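Local coordinates for protein putative PLP-dependent aminotransferase (Bacillus cereus ATCC 10987, PDB 3JU7) that probably acts as a pyridoxal phosphate-dependent transaminase of the DegT/DnrJ/EryC1/StrS family, at residues A69-L72 with K73-K76. Numbering follows the deposited sequence.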
ATOM      1  N   ALA A  69      -9.456  -6.395  -4.663  1.00 22.86           N
ATOM      2  CA  ALA A  69     -10.499  -6.831  -5.598  1.00 22.85           C
ATOM      3  C   ALA A  69     -10.570  -8.368  -5.729  1.00 21.44           C
ATOM      4  O   ALA A  69     -11.637  -8.945  -5.618  1.00 24.56           O
ATOM      5  CB  ALA A  69     -10.340  -6.151  -6.965  1.00 18.97           C
ATOM      6  N   ILE A  70      -9.446  -9.014  -5.929  1.00 20.53           N
ATOM      7  CA  ILE A  70      -9.398 -10.485  -6.023  1.00 21.73           C
ATOM      8  C   ILE A  70      -9.855 -11.144  -4.719  1.00 23.19           C
ATOM      9  O   ILE A  70     -10.670 -12.059  -4.743  1.00 20.21           O
ATOM     10  CB  ILE A  70      -7.970 -10.959  -6.389  1.00 19.17           C
ATOM     11  CG1 ILE A  70      -7.669 -10.611  -7.852  1.00 22.54           C
ATOM     12  CG2 ILE A  70      -7.755 -12.477  -6.110  1.00 18.45           C
ATOM     13  CD1 ILE A  70      -6.212 -10.440  -8.149  1.00 18.96           C
ATOM     14  N   GLN A  71      -9.326 -10.659  -3.588  1.00 24.94           N
ATOM     15  CA  GLN A  71      -9.724 -11.147  -2.257  1.00 23.22           C
ATOM     16  C   GLN A  71     -11.245 -11.022  -2.070  1.00 23.66           C
ATOM     17  O   GLN A  71     -11.866 -11.973  -1.668  1.00 24.53           O
ATOM     18  CB  GLN A  71      -8.982 -10.386  -1.142  1.00 22.09           C
ATOM     19  CG  GLN A  71      -9.371 -10.838   0.259  1.00 23.32           C
ATOM     20  CD  GLN A  71      -9.078 -12.315   0.514  1.00 28.65           C
ATOM     21  OE1 GLN A  71      -8.099 -12.857   0.017  1.00 33.97           O
ATOM     22  NE2 GLN A  71      -9.944 -12.964   1.280  1.00 30.40           N
ATOM     23  N   LEU A  72     -11.850  -9.876  -2.386  1.00 22.08           N
ATOM     24  CA  LEU A  72     -13.320  -9.736  -2.276  1.00 24.38           C
ATOM     25  C   LEU A  72     -14.101 -10.667  -3.206  1.00 24.51           C
ATOM     26  O   LEU A  72     -15.085 -11.271  -2.826  1.00 20.07           O
ATOM     27  CB  LEU A  72     -13.760  -8.287  -2.584  1.00 23.60           C
ATOM     28  CG  LEU A  72     -15.262  -8.025  -2.629  1.00 30.51           C
ATOM     29  CD1 LEU A  72     -15.842  -8.234  -1.236  1.00 25.77           C
ATOM     30  CD2 LEU A  72     -15.555  -6.632  -3.178  1.00 21.14           C
ATOM     31  N   LYS A  73     -13.660 -10.753  -4.453  1.00 26.13           N
ATOM     32  CA  LYS A  73     -14.463 -11.334  -5.509  1.00 22.19           C
ATOM     33  C   LYS A  73     -14.158 -12.812  -5.769  1.00 22.67           C
ATOM     34  O   LYS A  73     -14.943 -13.484  -6.394  1.00 23.58           O
ATOM     35  CB  LYS A  73     -14.240 -10.517  -6.778  1.00 22.40           C
ATOM     36  CG  LYS A  73     -14.983  -9.184  -6.736  1.00 24.13           C
ATOM     37  CD  LYS A  73     -14.978  -8.424  -8.026  1.00 26.68           C
ATOM     38  CE  LYS A  73     -15.635  -9.156  -9.208  1.00 26.48           C
ATOM     39  NZ  LYS A  73     -17.097  -9.057  -9.295  1.00 19.87           N
ATOM     40  N   LYS A  74     -13.034 -13.328  -5.308  1.00 19.99           N
ATOM     41  CA  LYS A  74     -12.724 -14.709  -5.613  1.00 22.78           C
ATOM     42  C   LYS A  74     -13.771 -15.709  -5.068  1.00 24.69           C
ATOM     43  O   LYS A  74     -14.303 -15.564  -3.981  1.00 23.77           O
ATOM     44  CB  LYS A  74     -11.325 -15.089  -5.116  1.00 22.91           C
ATOM     45  CG  LYS A  74     -11.191 -15.029  -3.613  1.00 22.43           C
ATOM     46  CD  LYS A  74      -9.778 -15.291  -3.066  1.00 24.62           C
ATOM     47  CE  LYS A  74      -9.865 -15.502  -1.561  1.00 22.91           C
ATOM     48  NZ  LYS A  74      -8.615 -15.987  -1.021  1.00 34.03           N
ATOM     49  N   ARG A  75     -14.021 -16.764  -5.829  1.00 27.29           N
ATOM     50  CA  ARG A  75     -14.889 -17.828  -5.350  1.00 27.84           C
ATOM     51  C   ARG A  75     -14.131 -18.593  -4.301  1.00 29.55           C
ATOM     52  O   ARG A  75     -12.979 -18.996  -4.498  1.00 29.84           O
ATOM     53  CB  ARG A  75     -15.341 -18.723  -6.490  1.00 27.54           C
ATOM     54  CG  ARG A  75     -16.007 -17.920  -7.572  1.00 27.87           C
ATOM     55  CD  ARG A  75     -16.796 -18.737  -8.492  1.00 32.91           C
ATOM     56  NE  ARG A  75     -16.009 -19.795  -9.080  1.00 33.56           N
ATOM     57  CZ  ARG A  75     -16.461 -20.607 -10.031  1.00 45.97           C
ATOM     58  NH1 ARG A  75     -17.704 -20.472 -10.489  1.00 50.08           N
ATOM     59  NH2 ARG A  75     -15.664 -21.557 -10.535  1.00 40.50           N
ATOM     60  N   LYS A  76     -14.793 -18.780  -3.172  1.00 32.33           N
ATOM     61  CA  LYS A  76     -14.125 -19.234  -1.960  1.00 33.99           C
ATOM     62  C   LYS A  76     -13.607 -20.669  -2.062  1.00 33.66           C
ATOM     63  O   LYS A  76     -12.689 -21.034  -1.368  1.00 35.88           O
ATOM     64  CB  LYS A  76     -15.038 -19.016  -0.727  1.00 36.43           C
ATOM     65  CG  LYS A  76     -15.134 -17.519  -0.278  1.00 34.36           C
TER
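The C-terminal end of helix 62-73, where the chain leaves the helix on its way to strand 80-84 in the fold type I architecture expected of this PLP-dependent aminotransferase family, is closed by Ala69 and Ile70 offering their carbonyls to Lys73 and Lys74. Lys73 N donates to Ala69 O at 3.0 Å, and the last helical i to i+4 bond follows, Lys74 N to Ile70 O at 2.7 Å. Lys74 thus still gives its N-H to the helix, and the chain departs only at its psi (144°). A second, weak bond runs from Lys73 N to the same Ile70 O, which therefore receives two backbone N-H groups.

The side chain of Lys74 starts across this carbonyl: chi1 of 64° sets CG opposite the CA hydrogen, and CB and CG both lie against Ile70 O, CG at 3.2 Å. Beyond CG the chain is extended and runs alongside Gln71, both pointing the same way. In Gln71 the bend at chi2 (60°) brings OE1 beside the lysine NZ. The ammonium group of Lys74 has its stronger partner in Cys98 O, across to the loop after helix 90-97. Lys73 leaves on another side, its NZ in a salt bridge with Glu152 of helix 146-153, while Leu72 packs on Arg211, Ile212 and Met215 of helix 206-215 and Gln71 also touches Trp97 of the second subunit. Ala69 and Lys73 meet the sheet at Met182 and Val159. Within the turn, the side chains of Gln71 and Lys74 are linked by a weak hydrogen bond, Lys74 NZ to Gln71 OE1 at 3.3 Å.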